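Local coordinates for macrolide export ATP-binding/permease protein MacB (Actinobacillus actinomycetemcomitans, PDB 3FTJ) that probably forms the inner-membrane ABC transporter component of a tripartite efflux system conferring macrolide resistance, represented here by its periplasmic region, at residues G10-N22 and I173-S186. Sequence-based numbering, arbitrary orientation.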
ATOM      1  N   GLY A  10      11.800 -13.457  -3.816  1.00 54.74           N
ATOM      2  CA  GLY A  10      11.390 -12.447  -2.860  1.00 53.32           C
ATOM      3  C   GLY A  10      10.255 -11.555  -3.322  1.00 58.78           C
ATOM      4  O   GLY A  10       9.699 -10.796  -2.524  1.00 60.10           O
ATOM      5  N   ILE A  11       9.909 -11.631  -4.604  1.00 55.24           N
ATOM      6  CA  ILE A  11       8.807 -10.831  -5.136  1.00 53.93           C
ATOM      7  C   ILE A  11       7.507 -11.636  -5.206  1.00 50.08           C
ATOM      8  O   ILE A  11       7.368 -12.549  -6.022  1.00 48.50           O
ATOM      9  CB  ILE A  11       9.133 -10.223  -6.530  1.00 56.87           C
ATOM     10  CG1 ILE A  11      10.399  -9.362  -6.473  1.00 63.88           C
ATOM     11  CG2 ILE A  11       7.975  -9.374  -7.033  1.00 53.67           C
ATOM     12  CD1 ILE A  11      11.673 -10.107  -6.817  1.00 62.31           C
ATOM     13  N   GLY A  12       6.563 -11.294  -4.335  1.00 49.49           N
ATOM     14  CA  GLY A  12       5.247 -11.904  -4.343  1.00 45.56           C
ATOM     15  C   GLY A  12       5.254 -13.355  -3.907  1.00 46.21           C
ATOM     16  O   GLY A  12       4.320 -14.107  -4.202  1.00 42.93           O
ATOM     17  N   THR A  13       6.307 -13.753  -3.202  1.00 44.10           N
ATOM     18  CA  THR A  13       6.423 -15.128  -2.732  1.00 45.88           C
ATOM     19  C   THR A  13       5.394 -15.426  -1.638  1.00 44.27           C
ATOM     20  O   THR A  13       4.456 -16.198  -1.855  1.00 43.96           O
ATOM     21  CB  THR A  13       7.853 -15.446  -2.244  1.00 45.28           C
ATOM     22  OG1 THR A  13       8.325 -14.386  -1.402  1.00 52.86           O
ATOM     23  CG2 THR A  13       8.796 -15.584  -3.439  1.00 44.70           C
ATOM     24  N   ASN A  14       5.554 -14.805  -0.472  1.00 43.47           N
ATOM     25  CA  ASN A  14       4.599 -14.986   0.619  1.00 41.95           C
ATOM     26  C   ASN A  14       3.622 -13.820   0.758  1.00 41.00           C
ATOM     27  O   ASN A  14       2.863 -13.751   1.727  1.00 39.23           O
ATOM     28  CB  ASN A  14       5.327 -15.242   1.941  1.00 46.27           C
ATOM     29  CG  ASN A  14       5.605 -16.723   2.179  1.00 54.31           C
ATOM     30  OD1 ASN A  14       4.780 -17.584   1.860  1.00 50.99           O
ATOM     31  ND2 ASN A  14       6.770 -17.023   2.750  1.00 60.83           N
ATOM     32  N   THR A  15       3.642 -12.911  -0.212  1.00 35.70           N
ATOM     33  CA  THR A  15       2.708 -11.795  -0.233  1.00 36.23           C
ATOM     34  C   THR A  15       1.891 -11.769  -1.519  1.00 32.93           C
ATOM     35  O   THR A  15       2.374 -12.148  -2.584  1.00 36.39           O
ATOM     36  CB  THR A  15       3.434 -10.451  -0.103  1.00 35.09           C
ATOM     37  OG1 THR A  15       4.233 -10.234  -1.268  1.00 41.45           O
ATOM     38  CG2 THR A  15       4.323 -10.438   1.131  1.00 34.82           C
ATOM     39  N   MET A  16       0.646 -11.324  -1.410  1.00 29.99           N
ATOM     40  CA  MET A  16      -0.211 -11.143  -2.572  1.00 28.40           C
ATOM     41  C   MET A  16      -0.877  -9.794  -2.448  1.00 28.00           C
ATOM     42  O   MET A  16      -1.246  -9.392  -1.347  1.00 27.40           O
ATOM     43  CB  MET A  16      -1.285 -12.219  -2.627  1.00 27.12           C
ATOM     44  CG  MET A  16      -0.734 -13.619  -2.677  1.00 34.69           C
ATOM     45  SD  MET A  16      -2.045 -14.846  -2.687  1.00 36.13           S
ATOM     46  CE  MET A  16      -1.047 -16.336  -2.717  1.00 34.29           C
ATOM     47  N   THR A  17      -1.029  -9.101  -3.573  1.00 27.80           N
ATOM     48  CA  THR A  17      -1.699  -7.806  -3.595  1.00 23.99           C
ATOM     49  C   THR A  17      -2.975  -7.910  -4.413  1.00 24.34           C
ATOM     50  O   THR A  17      -2.955  -8.331  -5.571  1.00 26.08           O
ATOM     51  CB  THR A  17      -0.790  -6.699  -4.177  1.00 26.22           C
ATOM     52  OG1 THR A  17       0.436  -6.645  -3.433  1.00 23.75           O
ATOM     53  CG2 THR A  17      -1.482  -5.328  -4.114  1.00 23.27           C
ATOM     54  N   ILE A  18      -4.088  -7.538  -3.795  1.00 19.81           N
ATOM     55  CA  ILE A  18      -5.382  -7.562  -4.453  1.00 18.57           C
ATOM     56  C   ILE A  18      -5.738  -6.166  -4.978  1.00 22.33           C
ATOM     57  O   ILE A  18      -5.685  -5.186  -4.235  1.00 18.71           O
ATOM     58  CB  ILE A  18      -6.457  -8.054  -3.486  1.00 20.90           C
ATOM     59  CG1 ILE A  18      -5.985  -9.346  -2.810  1.00 23.49           C
ATOM     60  CG2 ILE A  18      -7.772  -8.274  -4.216  1.00 21.79           C
ATOM     61  CD1 ILE A  18      -6.444  -9.494  -1.395  1.00 24.73           C
ATOM     62  N   PHE A  19      -6.093  -6.092  -6.260  1.00 19.45           N
ATOM     63  CA  PHE A  19      -6.387  -4.833  -6.940  1.00 21.60           C
ATOM     64  C   PHE A  19      -7.812  -4.812  -7.484  1.00 23.05           C
ATOM     65  O   PHE A  19      -8.347  -5.847  -7.864  1.00 20.73           O
ATOM     66  CB  PHE A  19      -5.450  -4.649  -8.137  1.00 22.71           C
ATOM     67  CG  PHE A  19      -4.026  -4.374  -7.765  1.00 27.87           C
ATOM     68  CD1 PHE A  19      -3.609  -3.089  -7.477  1.00 26.70           C
ATOM     69  CD2 PHE A  19      -3.099  -5.398  -7.725  1.00 27.82           C
ATOM     70  CE1 PHE A  19      -2.299  -2.830  -7.140  1.00 27.12           C
ATOM     71  CE2 PHE A  19      -1.787  -5.142  -7.393  1.00 25.96           C
ATOM     72  CZ  PHE A  19      -1.387  -3.858  -7.103  1.00 25.95           C
ATOM     73  N   ASN A  20      -8.408  -3.625  -7.554  1.00 19.78           N
ATOM     74  CA  ASN A  20      -9.686  -3.453  -8.231  1.00 21.61           C
ATOM     75  C   ASN A  20      -9.550  -3.731  -9.717  1.00 24.30           C
ATOM     76  O   ASN A  20      -8.511  -3.446 -10.310  1.00 23.71           O
ATOM     77  CB  ASN A  20     -10.200  -2.025  -8.042  1.00 19.72           C
ATOM     78  CG  ASN A  20     -10.425  -1.682  -6.593  1.00 18.24           C
ATOM     79  OD1 ASN A  20      -9.817  -0.762  -6.059  1.00 17.16           O
ATOM     80  ND2 ASN A  20     -11.287  -2.438  -5.941  1.00 17.98           N
ATOM     81  N   GLY A  21     -10.601  -4.274 -10.320  1.00 24.63           N
ATOM     82  CA  GLY A  21     -10.634  -4.435 -11.760  1.00 28.36           C
ATOM     83  C   GLY A  21     -10.270  -5.828 -12.233  1.00 30.69           C
ATOM     84  O   GLY A  21     -10.316  -6.786 -11.462  1.00 25.36           O
ATOM     85  N   ASN A  22      -9.881  -5.927 -13.503  1.00 33.20           N
ATOM     86  CA  ASN A  22      -9.680  -7.216 -14.158  1.00 36.56           C
ATOM     87  C   ASN A  22      -8.235  -7.489 -14.555  1.00 35.18           C
ATOM     88  O   ASN A  22      -7.886  -8.609 -14.923  1.00 39.94           O
ATOM     89  CB  ASN A  22     -10.588  -7.319 -15.382  1.00 39.62           C
ATOM     90  CG  ASN A  22     -12.056  -7.165 -15.030  1.00 41.78           C
ATOM     91  OD1 ASN A  22     -12.807  -6.473 -15.722  1.00 44.80           O
ATOM     92  ND2 ASN A  22     -12.472  -7.809 -13.948  1.00 41.69           N
ATOM     93  N   ILE A 173     -10.889   1.425  -1.177  1.00 20.38           N
ATOM     94  CA  ILE A 173      -9.446   1.516  -1.362  1.00 17.65           C
ATOM     95  C   ILE A 173      -8.966   0.968  -2.703  1.00 15.58           C
ATOM     96  O   ILE A 173      -9.718   0.317  -3.423  1.00 18.50           O
ATOM     97  CB  ILE A 173      -8.718   0.781  -0.227  1.00 17.40           C
ATOM     98  CG1 ILE A 173      -9.212  -0.670  -0.160  1.00 18.83           C
ATOM     99  CG2 ILE A 173      -8.920   1.503   1.092  1.00 14.23           C
ATOM    100  CD1 ILE A 173      -8.704  -1.429   1.024  1.00 18.22           C
ATOM    101  N   GLY A 174      -7.704   1.234  -3.020  1.00 13.11           N
ATOM    102  CA  GLY A 174      -7.139   0.881  -4.307  1.00 16.48           C
ATOM    103  C   GLY A 174      -6.623  -0.541  -4.367  1.00 19.38           C
ATOM    104  O   GLY A 174      -6.702  -1.195  -5.414  1.00 18.38           O
ATOM    105  N   SER A 175      -6.095  -1.021  -3.241  1.00 16.54           N
ATOM    106  CA  SER A 175      -5.612  -2.394  -3.138  1.00 17.58           C
ATOM    107  C   SER A 175      -5.423  -2.850  -1.687  1.00 17.99           C
ATOM    108  O   SER A 175      -5.473  -2.053  -0.750  1.00 17.63           O
ATOM    109  CB  SER A 175      -4.297  -2.560  -3.910  1.00 20.42           C
ATOM    110  OG  SER A 175      -3.247  -1.813  -3.315  1.00 20.20           O
ATOM    111  N   ILE A 176      -5.199  -4.148  -1.524  1.00 17.08           N
ATOM    112  CA  ILE A 176      -4.940  -4.760  -0.233  1.00 18.72           C
ATOM    113  C   ILE A 176      -3.790  -5.739  -0.393  1.00 20.57           C
ATOM    114  O   ILE A 176      -3.862  -6.665  -1.203  1.00 20.58           O
ATOM    115  CB  ILE A 176      -6.168  -5.576   0.255  1.00 16.91           C
ATOM    116  CG1 ILE A 176      -7.384  -4.670   0.455  1.00 21.07           C
ATOM    117  CG2 ILE A 176      -5.841  -6.330   1.533  1.00 17.17           C
ATOM    118  CD1 ILE A 176      -8.702  -5.434   0.559  1.00 18.34           C
ATOM    119  N   THR A 177      -2.724  -5.550   0.365  1.00 18.30           N
ATOM    120  CA  THR A 177      -1.653  -6.533   0.348  1.00 22.03           C
ATOM    121  C   THR A 177      -1.757  -7.428   1.579  1.00 24.62           C
ATOM    122  O   THR A 177      -1.859  -6.934   2.702  1.00 23.90           O
ATOM    123  CB  THR A 177      -0.267  -5.879   0.280  1.00 24.48           C
ATOM    124  OG1 THR A 177      -0.188  -5.049  -0.888  1.00 25.64           O
ATOM    125  CG2 THR A 177       0.818  -6.947   0.214  1.00 25.71           C
ATOM    126  N   VAL A 178      -1.752  -8.740   1.354  1.00 21.89           N
ATOM    127  CA  VAL A 178      -1.835  -9.711   2.436  1.00 23.47           C
ATOM    128  C   VAL A 178      -0.510 -10.456   2.552  1.00 26.10           C
ATOM    129  O   VAL A 178       0.140 -10.745   1.547  1.00 27.24           O
ATOM    130  CB  VAL A 178      -2.984 -10.741   2.228  1.00 25.05           C
ATOM    131  CG1 VAL A 178      -4.315 -10.043   1.970  1.00 24.02           C
ATOM    132  CG2 VAL A 178      -2.663 -11.682   1.097  1.00 28.84           C
ATOM    133  N   LYS A 179      -0.104 -10.742   3.784  1.00 26.79           N
ATOM    134  CA  LYS A 179       1.056 -11.585   4.024  1.00 29.39           C
ATOM    135  C   LYS A 179       0.517 -12.956   4.373  1.00 33.58           C
ATOM    136  O   LYS A 179      -0.264 -13.103   5.316  1.00 29.36           O
ATOM    137  CB  LYS A 179       1.895 -11.043   5.177  1.00 33.16           C
ATOM    138  CG  LYS A 179       3.399 -11.260   5.033  1.00 37.92           C
ATOM    139  CD  LYS A 179       3.797 -12.717   5.220  1.00 41.97           C
ATOM    140  CE  LYS A 179       5.315 -12.850   5.337  1.00 47.88           C
ATOM    141  NZ  LYS A 179       5.767 -14.251   5.585  1.00 59.92           N
ATOM    142  N   ILE A 180       0.924 -13.949   3.591  1.00 35.05           N
ATOM    143  CA  ILE A 180       0.448 -15.318   3.746  1.00 35.93           C
ATOM    144  C   ILE A 180       1.192 -16.033   4.878  1.00 36.76           C
ATOM    145  O   ILE A 180       2.392 -15.822   5.072  1.00 40.05           O
ATOM    146  CB  ILE A 180       0.616 -16.090   2.415  1.00 36.32           C
ATOM    147  CG1 ILE A 180      -0.455 -15.658   1.419  1.00 36.20           C
ATOM    148  CG2 ILE A 180       0.526 -17.573   2.622  1.00 38.50           C
ATOM    149  CD1 ILE A 180      -1.863 -15.812   1.947  1.00 30.84           C
ATOM    150  N   SER A 181       0.470 -16.851   5.640  1.00 36.99           N
ATOM    151  CA  SER A 181       1.089 -17.679   6.673  1.00 46.42           C
ATOM    152  C   SER A 181       2.272 -18.439   6.083  1.00 45.97           C
ATOM    153  O   SER A 181       2.196 -18.968   4.973  1.00 40.92           O
ATOM    154  CB  SER A 181       0.079 -18.670   7.273  1.00 45.21           C
ATOM    155  OG  SER A 181      -0.975 -17.997   7.949  1.00 44.59           O
ATOM    156  N   ASP A 182       3.366 -18.484   6.833  1.00 50.33           N
ATOM    157  CA  ASP A 182       4.583 -19.138   6.373  1.00 52.84           C
ATOM    158  C   ASP A 182       4.346 -20.608   6.009  1.00 48.74           C
ATOM    159  O   ASP A 182       4.965 -21.132   5.084  1.00 52.43           O
ATOM    160  CB  ASP A 182       5.681 -19.026   7.441  1.00 62.51           C
ATOM    161  CG  ASP A 182       5.864 -17.600   7.955  1.00 68.42           C
ATOM    162  OD1 ASP A 182       6.424 -17.435   9.063  1.00 71.49           O
ATOM    163  OD2 ASP A 182       5.448 -16.647   7.255  1.00 64.89           O
ATOM    164  N   ASP A 183       3.440 -21.264   6.728  1.00 47.28           N
ATOM    165  CA  ASP A 183       3.250 -22.705   6.569  1.00 48.72           C
ATOM    166  C   ASP A 183       2.051 -23.116   5.706  1.00 49.27           C
ATOM    167  O   ASP A 183       1.536 -24.223   5.859  1.00 47.60           O
ATOM    168  CB  ASP A 183       3.175 -23.395   7.941  1.00 42.00           C
ATOM    169  CG  ASP A 183       2.061 -22.840   8.819  1.00 53.23           C
ATOM    170  OD1 ASP A 183       1.008 -22.449   8.273  1.00 51.59           O
ATOM    171  OD2 ASP A 183       2.242 -22.794  10.058  1.00 55.87           O
ATOM    172  N   VAL A 184       1.615 -22.248   4.794  1.00 47.56           N
ATOM    173  CA  VAL A 184       0.484 -22.591   3.927  1.00 42.64           C
ATOM    174  C   VAL A 184       0.834 -22.545   2.442  1.00 39.66           C
ATOM    175  O   VAL A 184       1.623 -21.705   1.998  1.00 39.84           O
ATOM    176  CB  VAL A 184      -0.759 -21.700   4.194  1.00 46.09           C
ATOM    177  CG1 VAL A 184      -0.415 -20.248   4.006  1.00 41.46           C
ATOM    178  CG2 VAL A 184      -1.906 -22.084   3.264  1.00 42.23           C
ATOM    179  N   ASN A 185       0.239 -23.466   1.690  1.00 34.53           N
ATOM    180  CA  ASN A 185       0.418 -23.564   0.243  1.00 35.92           C
ATOM    181  C   ASN A 185      -0.076 -22.313  -0.487  1.00 34.16           C
ATOM    182  O   ASN A 185      -1.269 -22.015  -0.493  1.00 30.86           O
ATOM    183  CB  ASN A 185      -0.319 -24.805  -0.276  1.00 34.64           C
ATOM    184  CG  ASN A 185      -0.127 -25.030  -1.766  1.00 38.71           C
ATOM    185  OD1 ASN A 185      -0.424 -24.159  -2.593  1.00 34.84           O
ATOM    186  ND2 ASN A 185       0.351 -26.219  -2.118  1.00 36.13           N
ATOM    187  N   SER A 186       0.851 -21.592  -1.107  1.00 34.93           N
ATOM    188  CA  SER A 186       0.548 -20.319  -1.753  1.00 33.72           C
ATOM    189  C   SER A 186      -0.610 -20.419  -2.752  1.00 32.53           C
ATOM    190  O   SER A 186      -1.445 -19.519  -2.837  1.00 27.35           O
ATOM    191  CB  SER A 186       1.804 -19.780  -2.440  1.00 36.11           C
ATOM    192  OG  SER A 186       1.566 -18.518  -3.029  1.00 45.39           O
TER
HETATM  193  O   HOH W   1       2.360 -16.629  -5.513  1.00 37.03           O
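T17 and T177 form a non-hydrogen-bonded pair where strands 15-20 and 175-180 run antiparallel, and their hydroxyls share a hydrogen bond, OG1 to OG1 at 3.1 Å. Both threonines hold OG1 beside the backbone N (chi1 -56° and -58°), which turns the two oxygens toward each other across the ladder. On the same face, T15 CG2 lies 4.1 Å from K179 CG. The lysine chain, bent at its second torsion, then runs past N14 CB to a salt bridge from K179 NZ to D182 OD2 (2.9 Å), an oxygen also held by Q50. Toward the other end, the F19 ring meets S175 CB obliquely, while F207 of strand 206-209 lies against it with nearly parallel planes.

The reverse face is oily. I18 CD1 reaches diagonally to V178 CG1 (4.0 Å), M16 CB meets V178 CG2, and helix 186-201 packs over this side through L193. M16 carries its CE past I180 CG1 to the first turn of that helix at S186.

Between the faces run five backbone bonds, from I180 N to N14 O at one end to I176 N and I18 O at the other. The chemistry is thus two-sided: the periplasmic core domain joins distant parts of its chain through a mixed face of hydroxyls, a lysine and an aromatic ring, mostly partly exposed, and an apolar one buried beneath a helix.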